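Local coordinates for protein Cow rumen GH26 endo-mannanase (Metagenome, PDB 6UEH) that probably hydrolyses internal beta-1,4-mannosidic linkages of mannans such as galactomannan, pairing a GH26 TIM-barrel domain with a calcium-binding CBM6-like accessory domain, at residues 13-18 / 124-129; 8-13 / 49-54; 243-248 / 260-265. All blocks are in the same frame, centred on the assembly; numbering follows the deposited sequence.

Contact 1 of 3, residues 13-18 / 124-129; sequences EAEDCD and EFDTIT. With CA (calcium ion), chain B.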
loop_
_atom_site.group_PDB
_atom_site.type_symbol
_atom_site.label_atom_id
_atom_site.label_comp_id
_atom_site.label_asym_id
_atom_site.label_seq_id
_atom_site.Cartn_x
_atom_site.Cartn_y
_atom_site.Cartn_z
ATOM N N GLU A 13 -2.679 28.741 -22.260
ATOM C CA GLU A 13 -3.950 29.319 -21.862
ATOM C C GLU A 13 -5.016 28.259 -22.094
ATOM O O GLU A 13 -5.104 27.695 -23.182
ATOM C CB GLU A 13 -4.253 30.591 -22.655
ATOM C CG GLU A 13 -3.200 31.680 -22.511
ATOM C CD GLU A 13 -3.213 32.338 -21.143
ATOM O OE1 GLU A 13 -4.206 32.167 -20.407
ATOM O OE2 GLU A 13 -2.227 33.028 -20.800
ATOM N N ALA A 14 -5.809 27.964 -21.071
ATOM C CA ALA A 14 -6.785 26.884 -21.184
ATOM C C ALA A 14 -7.849 27.216 -22.223
ATOM O O ALA A 14 -8.411 26.319 -22.851
ATOM C CB ALA A 14 -7.422 26.597 -19.842
ATOM N N GLU A 15 -8.109 28.508 -22.417
ATOM C CA GLU A 15 -9.084 28.941 -23.413
ATOM C C GLU A 15 -8.623 28.608 -24.833
ATOM O O GLU A 15 -9.417 28.652 -25.773
ATOM C CB GLU A 15 -9.366 30.445 -23.287
ATOM C CG GLU A 15 -8.147 31.355 -23.430
ATOM C CD GLU A 15 -7.488 31.671 -22.096
ATOM O OE1 GLU A 15 -7.644 30.874 -21.147
ATOM O OE2 GLU A 15 -6.822 32.724 -21.994
ATOM N N ASP A 16 -7.346 28.269 -24.985
ATOM C CA ASP A 16 -6.810 27.890 -26.289
ATOM C C ASP A 16 -6.861 26.377 -26.527
ATOM O O ASP A 16 -6.516 25.904 -27.611
ATOM C CB ASP A 16 -5.372 28.390 -26.441
ATOM C CG ASP A 16 -5.285 29.905 -26.517
ATOM O OD1 ASP A 16 -6.299 30.543 -26.872
ATOM O OD2 ASP A 16 -4.202 30.457 -26.225
ATOM N N CYS A 17 -7.292 25.622 -25.518
ATOM C CA CYS A 17 -7.395 24.166 -25.640
ATOM C C CYS A 17 -8.414 23.754 -26.691
ATOM O O CYS A 17 -9.360 24.488 -26.967
ATOM C CB CYS A 17 -7.779 23.528 -24.303
ATOM S SG CYS A 17 -6.495 23.549 -23.047
ATOM N N ASP A 18 -8.216 22.577 -27.274
ATOM C CA ASP A 18 -9.212 21.996 -28.163
ATOM C C ASP A 18 -10.503 21.757 -27.385
ATOM O O ASP A 18 -10.484 21.143 -26.320
ATOM C CB ASP A 18 -8.711 20.684 -28.773
ATOM C CG ASP A 18 -7.481 20.870 -29.646
ATOM O OD1 ASP A 18 -7.284 21.980 -30.182
ATOM O OD2 ASP A 18 -6.714 19.898 -29.803
ATOM N N GLU A 124 -13.473 26.004 -13.677
ATOM C CA GLU A 124 -12.871 26.995 -14.561
ATOM C C GLU A 124 -11.366 26.794 -14.651
ATOM O O GLU A 124 -10.711 26.495 -13.653
ATOM C CB GLU A 124 -13.195 28.412 -14.076
ATOM C CG GLU A 124 -14.688 28.746 -14.054
ATOM C CD GLU A 124 -15.437 28.057 -12.925
ATOM O OE1 GLU A 124 -15.037 28.224 -11.753
ATOM O OE2 GLU A 124 -16.421 27.337 -13.207
ATOM N N PHE A 125 -10.822 26.958 -15.854
ATOM C CA PHE A 125 -9.396 26.772 -16.088
ATOM C C PHE A 125 -8.802 27.989 -16.794
ATOM O O PHE A 125 -9.181 28.308 -17.920
ATOM C CB PHE A 125 -9.150 25.505 -16.914
ATOM C CG PHE A 125 -9.584 24.244 -16.227
ATOM C CD1 PHE A 125 -10.914 23.856 -16.233
ATOM C CD2 PHE A 125 -8.662 23.442 -15.575
ATOM C CE1 PHE A 125 -11.315 22.699 -15.599
ATOM C CE2 PHE A 125 -9.059 22.281 -14.940
ATOM C CZ PHE A 125 -10.389 21.908 -14.953
ATOM N N ASP A 126 -7.878 28.668 -16.119
ATOM C CA ASP A 126 -7.225 29.849 -16.679
ATOM C C ASP A 126 -6.013 29.452 -17.512
ATOM O O ASP A 126 -5.923 29.783 -18.693
ATOM C CB ASP A 126 -6.810 30.807 -15.559
ATOM C CG ASP A 126 -6.154 32.074 -16.082
ATOM O OD1 ASP A 126 -6.390 32.435 -17.255
ATOM O OD2 ASP A 126 -5.407 32.716 -15.314
ATOM N N THR A 127 -5.077 28.753 -16.877
ATOM C CA THR A 127 -3.905 28.217 -17.556
ATOM C C THR A 127 -3.643 26.786 -17.101
ATOM O O THR A 127 -4.131 26.358 -16.055
ATOM C CB THR A 127 -2.640 29.056 -17.284
ATOM O OG1 THR A 127 -2.385 29.089 -15.876
ATOM C CG2 THR A 127 -2.804 30.482 -17.801
ATOM N N ILE A 128 -2.874 26.052 -17.895
ATOM C CA ILE A 128 -2.454 24.702 -17.541
ATOM C C ILE A 128 -0.942 24.599 -17.726
ATOM O O ILE A 128 -0.401 25.096 -18.713
ATOM C CB ILE A 128 -3.170 23.641 -18.399
ATOM C CG1 ILE A 128 -4.689 23.804 -18.289
ATOM C CG2 ILE A 128 -2.740 22.238 -17.990
ATOM C CD1 ILE A 128 -5.463 23.107 -19.391
ATOM N N THR A 129 -0.264 23.969 -16.772
ATOM C CA THR A 129 1.192 23.880 -16.810
ATOM C C THR A 129 1.680 22.440 -16.691
ATOM O O THR A 129 1.252 21.699 -15.804
ATOM C CB THR A 129 1.831 24.728 -15.687
ATOM O OG1 THR A 129 1.546 26.114 -15.918
ATOM C CG2 THR A 129 3.337 24.536 -15.648
HETATM CA CA CA B . -6.389 32.309 -19.556
#
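Ala14 and Asp126 meet at the closest-knit part of this contact. The backbone N of Ala14 donates to Asp126 O at 3.0 Å in a straight bond (167° at the hydrogen), although it approaches from above the carbonyl plane. The same oxygen ligates the calcium ion at 2.7 Å, and is thus held by two partners. The methyl of Ala14 is pressed against the backbone, its CB 3.1 Å from Phe125 O. Ile128 CD1 packs against both Ala14 CB and Cys17 SG, 3.8 Å from the sulphur.

The looser side is the non-hydrogen-bonded antiparallel pair of Glu13 and Thr127, both partly exposed, whose side chains run alongside each other in the same direction. The bend at chi2 (-72°) sets Glu13 CD beside Thr127 CG2, and OE1 goes on to the calcium ion at 2.4 Å.

Glu15 grips the ion with both carboxylate oxygens, Asp126 adds OD1, and the carbonyls of Ser37 and Gly40 complete the seven ligand atoms. The contact thus forms most of the CBM6 calcium site, between the loop after strand 10-13 and the corner in strand 123-132. Without calcium, repulsion among the three carboxylates would probably pull loop and corner apart.

Contact 2 of 3, residues 8-13 / 49-54; sequences FPYTIE and ISFNVT. With CA (calcium ion), chain B.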
loop_
_atom_site.group_PDB
_atom_site.type_symbol
_atom_site.label_atom_id
_atom_site.label_comp_id
_atom_site.label_asym_id
_atom_site.label_seq_id
_atom_site.Cartn_x
_atom_site.Cartn_y
_atom_site.Cartn_z
ATOM N N PHE A 8 9.782 22.105 -21.993
ATOM C CA PHE A 8 9.335 22.206 -20.609
ATOM C C PHE A 8 10.170 23.216 -19.820
ATOM O O PHE A 8 11.381 23.321 -20.031
ATOM C CB PHE A 8 9.375 20.829 -19.939
ATOM C CG PHE A 8 8.601 19.777 -20.684
ATOM C CD1 PHE A 8 7.223 19.694 -20.560
ATOM C CD2 PHE A 8 9.250 18.881 -21.519
ATOM C CE1 PHE A 8 6.507 18.733 -21.252
ATOM C CE2 PHE A 8 8.541 17.917 -22.214
ATOM C CZ PHE A 8 7.167 17.843 -22.080
ATOM N N PRO A 9 9.529 23.963 -18.903
ATOM C CA PRO A 9 8.104 23.884 -18.554
ATOM C C PRO A 9 7.182 24.396 -19.658
ATOM O O PRO A 9 7.551 25.278 -20.433
ATOM C CB PRO A 9 7.999 24.766 -17.307
ATOM C CG PRO A 9 9.117 25.735 -17.444
ATOM C CD PRO A 9 10.236 24.975 -18.098
ATOM N N TYR A 10 5.990 23.820 -19.725
ATOM C CA TYR A 10 5.045 24.119 -20.789
ATOM C C TYR A 10 3.740 24.642 -20.208
ATOM O O TYR A 10 3.066 23.944 -19.457
ATOM C CB TYR A 10 4.794 22.868 -21.631
ATOM C CG TYR A 10 3.826 23.062 -22.770
ATOM C CD1 TYR A 10 4.170 23.825 -23.876
ATOM C CD2 TYR A 10 2.575 22.462 -22.750
ATOM C CE1 TYR A 10 3.290 23.999 -24.923
ATOM C CE2 TYR A 10 1.689 22.628 -23.795
ATOM C CZ TYR A 10 2.054 23.396 -24.880
ATOM O OH TYR A 10 1.175 23.565 -25.924
ATOM N N THR A 11 3.397 25.879 -20.550
ATOM C CA THR A 11 2.164 26.486 -20.069
ATOM C C THR A 11 1.297 26.948 -21.232
ATOM O O THR A 11 1.777 27.605 -22.155
ATOM C CB THR A 11 2.444 27.683 -19.138
ATOM O OG1 THR A 11 3.191 27.240 -17.999
ATOM C CG2 THR A 11 1.143 28.313 -18.663
ATOM N N ILE A 12 0.021 26.589 -21.187
ATOM C CA ILE A 12 -0.939 27.068 -22.171
ATOM C C ILE A 12 -2.096 27.805 -21.519
ATOM O O ILE A 12 -2.454 27.532 -20.371
ATOM C CB ILE A 12 -1.523 25.923 -22.997
ATOM C CG1 ILE A 12 -2.078 24.846 -22.067
ATOM C CG2 ILE A 12 -0.476 25.347 -23.908
ATOM C CD1 ILE A 12 -3.035 23.929 -22.739
ATOM N N GLU A 13 -2.679 28.741 -22.260
ATOM C CA GLU A 13 -3.950 29.319 -21.862
ATOM C C GLU A 13 -5.016 28.259 -22.094
ATOM O O GLU A 13 -5.104 27.695 -23.182
ATOM C CB GLU A 13 -4.253 30.591 -22.655
ATOM C CG GLU A 13 -3.200 31.680 -22.511
ATOM C CD GLU A 13 -3.213 32.338 -21.143
ATOM O OE1 GLU A 13 -4.206 32.167 -20.407
ATOM O OE2 GLU A 13 -2.227 33.028 -20.800
ATOM N N ILE A 49 -11.971 19.465 -22.549
ATOM C CA ILE A 49 -11.008 20.346 -23.193
ATOM C C ILE A 49 -9.667 19.629 -23.181
ATOM O O ILE A 49 -9.387 18.846 -22.269
ATOM C CB ILE A 49 -10.897 21.714 -22.491
ATOM C CG1 ILE A 49 -10.414 21.544 -21.049
ATOM C CG2 ILE A 49 -12.236 22.446 -22.535
ATOM C CD1 ILE A 49 -10.202 22.858 -20.314
ATOM N N SER A 50 -8.839 19.874 -24.191
ATOM C CA SER A 50 -7.604 19.112 -24.305
ATOM C C SER A 50 -6.490 19.838 -25.048
ATOM O O SER A 50 -6.720 20.829 -25.737
ATOM C CB SER A 50 -7.885 17.777 -24.996
ATOM O OG SER A 50 -8.375 17.983 -26.310
ATOM N N PHE A 51 -5.277 19.319 -24.885
ATOM C CA PHE A 51 -4.106 19.792 -25.610
ATOM C C PHE A 51 -3.111 18.648 -25.739
ATOM O O PHE A 51 -3.223 17.636 -25.043
ATOM C CB PHE A 51 -3.465 20.992 -24.907
ATOM C CG PHE A 51 -2.904 20.678 -23.547
ATOM C CD1 PHE A 51 -3.739 20.555 -22.446
ATOM C CD2 PHE A 51 -1.536 20.532 -23.362
ATOM C CE1 PHE A 51 -3.224 20.277 -21.191
ATOM C CE2 PHE A 51 -1.016 20.253 -22.110
ATOM C CZ PHE A 51 -1.859 20.123 -21.024
ATOM N N ASN A 52 -2.139 18.809 -26.629
ATOM C CA ASN A 52 -1.153 17.766 -26.865
ATOM C C ASN A 52 0.209 18.063 -26.252
ATOM O O ASN A 52 0.666 19.208 -26.238
ATOM C CB ASN A 52 -0.989 17.528 -28.366
ATOM C CG ASN A 52 0.180 16.618 -28.684
ATOM O OD1 ASN A 52 0.097 15.400 -28.520
ATOM N ND2 ASN A 52 1.283 17.207 -29.138
ATOM N N VAL A 53 0.842 17.015 -25.736
ATOM C CA VAL A 53 2.242 17.064 -25.340
ATOM C C VAL A 53 2.978 15.921 -26.025
ATOM O O VAL A 53 2.553 14.767 -25.948
ATOM C CB VAL A 53 2.425 16.952 -23.815
ATOM C CG1 VAL A 53 3.904 17.017 -23.459
ATOM C CG2 VAL A 53 1.660 18.052 -23.104
ATOM N N THR A 54 4.074 16.241 -26.704
ATOM C CA THR A 54 4.868 15.229 -27.390
ATOM C C THR A 54 6.229 15.074 -26.720
ATOM O O THR A 54 6.928 16.062 -26.487
ATOM C CB THR A 54 5.057 15.578 -28.879
ATOM O OG1 THR A 54 3.775 15.700 -29.505
ATOM C CG2 THR A 54 5.856 14.494 -29.589
HETATM CA CA CA B . -6.389 32.309 -19.556
#
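Asn52 ND2 donates to Thr54 OG1 at 2.9 Å, almost straight (170°) and in the amide plane, along the face of strand 49-54 turned from strand 10-13. Between the two strands the contact is carried by apolar groups. Their axes lie 9.8 Å apart and run roughly antiparallel (151°), too far for backbone pairing.

Phe51 fills the middle. Ile12 reaches over one face of its ring, CD1 lying 3.6 Å from the centroid and shifted toward the rim at CG, a CH-pi contact. The isoleucine places CG1 between its backbone N and carbonyl carbon (chi1 53°), and CD1, anti to CA, ends over the Phe51 ring. Tyr10 brings its ring edge, with CE2 3.9 Å from Phe51 CD2, the two side chains sliding past each other in opposite directions. Farther along, the edge of the Phe8 ring meets Val53, CZ standing 3.6 Å from CG1. Phe51 also touches Ile128 and Val130 of strand 123-132. An alanine in place of Phe51 removes the ring against Ile12 CD1 and beside Tyr10 CE2, keeping just the contact of CB with Ile12 CD1, and would probably open a gap between the sheets. Apolar side chains packed between two facing antiparallel sheets are characteristic of a beta-sandwich, as in the jelly-roll fold of CBM6 modules.

Contact 3 of 3, residues 243-248 / 260-265; sequences VPKDFD and QCTYAT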
loop_
_atom_site.group_PDB
_atom_site.type_symbol
_atom_site.label_atom_id
_atom_site.label_comp_id
_atom_site.label_asym_id
_atom_site.label_seq_id
_atom_site.Cartn_x
_atom_site.Cartn_y
_atom_site.Cartn_z
ATOM N N VAL A 243 -10.810 -16.311 16.084
ATOM C CA VAL A 243 -11.658 -16.310 17.270
ATOM C C VAL A 243 -12.694 -17.418 17.101
ATOM O O VAL A 243 -12.954 -17.849 15.977
ATOM C CB VAL A 243 -12.362 -14.950 17.483
ATOM C CG1 VAL A 243 -11.337 -13.840 17.684
ATOM C CG2 VAL A 243 -13.289 -14.636 16.313
ATOM N N PRO A 244 -13.275 -17.902 18.212
ATOM C CA PRO A 244 -14.358 -18.880 18.062
ATOM C C PRO A 244 -15.559 -18.271 17.347
ATOM O O PRO A 244 -15.918 -17.131 17.638
ATOM C CB PRO A 244 -14.711 -19.247 19.508
ATOM C CG PRO A 244 -13.494 -18.895 20.300
ATOM C CD PRO A 244 -12.911 -17.693 19.624
ATOM N N LYS A 245 -16.157 -19.010 16.416
ATOM C CA LYS A 245 -17.360 -18.544 15.737
ATOM C C LYS A 245 -18.487 -18.363 16.746
ATOM O O LYS A 245 -19.119 -17.309 16.807
ATOM C CB LYS A 245 -17.790 -19.522 14.643
ATOM C CG LYS A 245 -16.828 -19.644 13.477
ATOM C CD LYS A 245 -17.369 -20.629 12.449
ATOM C CE LYS A 245 -16.441 -20.770 11.256
ATOM N NZ LYS A 245 -16.973 -21.749 10.267
ATOM N N ASP A 246 -18.725 -19.407 17.533
ATOM C CA ASP A 246 -19.715 -19.372 18.601
ATOM C C ASP A 246 -19.042 -18.983 19.913
ATOM O O ASP A 246 -18.648 -19.843 20.700
ATOM C CB ASP A 246 -20.409 -20.730 18.729
ATOM C CG ASP A 246 -21.441 -20.762 19.841
ATOM O OD1 ASP A 246 -21.941 -19.685 20.227
ATOM O OD2 ASP A 246 -21.758 -21.870 20.321
ATOM N N PHE A 247 -18.910 -17.681 20.141
ATOM C CA PHE A 247 -18.168 -17.185 21.291
ATOM C C PHE A 247 -19.016 -17.160 22.560
ATOM O O PHE A 247 -18.482 -17.075 23.664
ATOM C CB PHE A 247 -17.617 -15.788 21.002
ATOM C CG PHE A 247 -16.515 -15.368 21.932
ATOM C CD1 PHE A 247 -15.291 -16.017 21.910
ATOM C CD2 PHE A 247 -16.698 -14.320 22.819
ATOM C CE1 PHE A 247 -14.271 -15.632 22.761
ATOM C CE2 PHE A 247 -15.680 -13.929 23.672
ATOM C CZ PHE A 247 -14.466 -14.587 23.643
ATOM N N ASP A 248 -20.335 -17.242 22.399
ATOM C CA ASP A 248 -21.241 -17.235 23.544
ATOM C C ASP A 248 -21.057 -18.474 24.415
ATOM O O ASP A 248 -21.067 -18.384 25.642
ATOM C CB ASP A 248 -22.699 -17.142 23.082
ATOM C CG ASP A 248 -23.041 -15.788 22.491
ATOM O OD1 ASP A 248 -22.350 -14.799 22.822
ATOM O OD2 ASP A 248 -24.004 -15.709 21.700
ATOM N N GLN A 260 -14.399 -24.569 13.487
ATOM C CA GLN A 260 -15.345 -23.790 14.280
ATOM C C GLN A 260 -14.747 -22.450 14.689
ATOM O O GLN A 260 -15.296 -21.741 15.532
ATOM C CB GLN A 260 -15.786 -24.568 15.522
ATOM C CG GLN A 260 -16.939 -25.528 15.278
ATOM C CD GLN A 260 -16.596 -26.615 14.281
ATOM O OE1 GLN A 260 -15.696 -27.421 14.510
ATOM N NE2 GLN A 260 -17.312 -26.640 13.161
ATOM N N CYS A 261 -13.611 -22.113 14.090
ATOM C CA CYS A 261 -12.975 -20.824 14.325
ATOM C C CYS A 261 -13.016 -19.985 13.057
ATOM O O CYS A 261 -13.259 -20.504 11.966
ATOM C CB CYS A 261 -11.533 -21.012 14.792
ATOM S SG CYS A 261 -11.371 -22.006 16.289
ATOM N N THR A 262 -12.783 -18.686 13.201
ATOM C CA THR A 262 -12.775 -17.792 12.054
ATOM C C THR A 262 -11.913 -16.566 12.328
ATOM O O THR A 262 -11.729 -16.168 13.481
ATOM C CB THR A 262 -14.207 -17.342 11.679
ATOM O OG1 THR A 262 -14.181 -16.608 10.448
ATOM C CG2 THR A 262 -14.805 -16.467 12.773
ATOM N N TYR A 263 -11.367 -15.981 11.268
ATOM C CA TYR A 263 -10.717 -14.684 11.383
ATOM C C TYR A 263 -11.606 -13.626 10.740
ATOM O O TYR A 263 -11.250 -12.450 10.686
ATOM C CB TYR A 263 -9.326 -14.692 10.733
ATOM C CG TYR A 263 -9.265 -15.269 9.330
ATOM C CD1 TYR A 263 -9.973 -14.691 8.281
ATOM C CD2 TYR A 263 -8.471 -16.374 9.050
ATOM C CE1 TYR A 263 -9.913 -15.210 7.004
ATOM C CE2 TYR A 263 -8.402 -16.897 7.772
ATOM C CZ TYR A 263 -9.125 -16.311 6.754
ATOM O OH TYR A 263 -9.062 -16.826 5.481
ATOM N N ALA A 264 -12.760 -14.064 10.245
ATOM C CA ALA A 264 -13.665 -13.195 9.501
ATOM C C ALA A 264 -14.633 -12.458 10.422
ATOM O O ALA A 264 -14.434 -12.406 11.635
ATOM C CB ALA A 264 -14.433 -13.999 8.463
ATOM N N THR A 265 -15.684 -11.894 9.833
ATOM C CA THR A 265 -16.634 -11.068 10.571
ATOM C C THR A 265 -17.926 -11.814 10.892
ATOM O O THR A 265 -18.985 -11.205 11.049
ATOM C CB THR A 265 -16.981 -9.789 9.783
ATOM O OG1 THR A 265 -17.504 -10.147 8.498
ATOM C CG2 THR A 265 -15.742 -8.930 9.593
HETATM O O HOH W 1 -17.519 -21.812 17.111
#
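Gln260 meets Lys245 through its carbonyl, which accepts the backbone N of Lys245 at 3.0 Å in a straight bond (170°). A water adds a second grip, donating to Gln260 O at 2.7 Å while it accepts from Asp246 N, and so bridges the segments. The extended Lys245 side chain passes Gln260 O with CB, CG and CD, its CE comes within 3.3 Å of Cys261 O, and NZ hydrogen-bonds to Gln259 O.

At Cys261 the chains draw close, with CA 3.4 Å from Val243 O in a CA-H...O contact. Its CB bond points away overall, though CB touches Val243 O, and the side chain contacts Leu213. Residues 243-244 and 261-262 make a minimal two-stranded antiparallel ribbon, set in the long connection between barrel strand 234-238 and helix 280-301 of the TIM barrel. Thr262 closes its hydrogen-bonded pair: Thr262 N donates to Val243 O at 2.9 Å, and Val243 N returns a bond to Thr262 O at 2.8 Å. The threonine CG2 packs 3.8 Å from Lys245 CG, on the face it shares with Val243. With OG1 anti to its backbone N (chi1 -172°), the hydroxyl accepts Ala264 N at 2.9 Å, forming an ST turn that bends the chain out of the ribbon. Within that turn Tyr263 points away and meets the ring of Phe327, and Thr265 O beyond it is held by Lys331 NZ.

In the fold
Contacts 1 and 2 belong to one accessory module and share Glu13. Their centres lie 9 Å apart, and they touch through Asp18 with Ser50 and Thr11 with Thr129. Strands 10-13 and 123-132 are neighbours in one sheet, so contact 1 ties that sheet to the calcium loop, whereas contact 2 reaches across to the facing sheet. The first is buried and metal-centred, backed by one backbone hydrogen bond and apolar contacts; the second is partly buried and apolar. Contact 3 sits about 58 Å from contact 1, centre to centre, beyond the chain's centre in the GH26 domain. Also partly buried, it relies on backbone hydrogen bonds and a water, with neither metal nor aromatic packing between its segments.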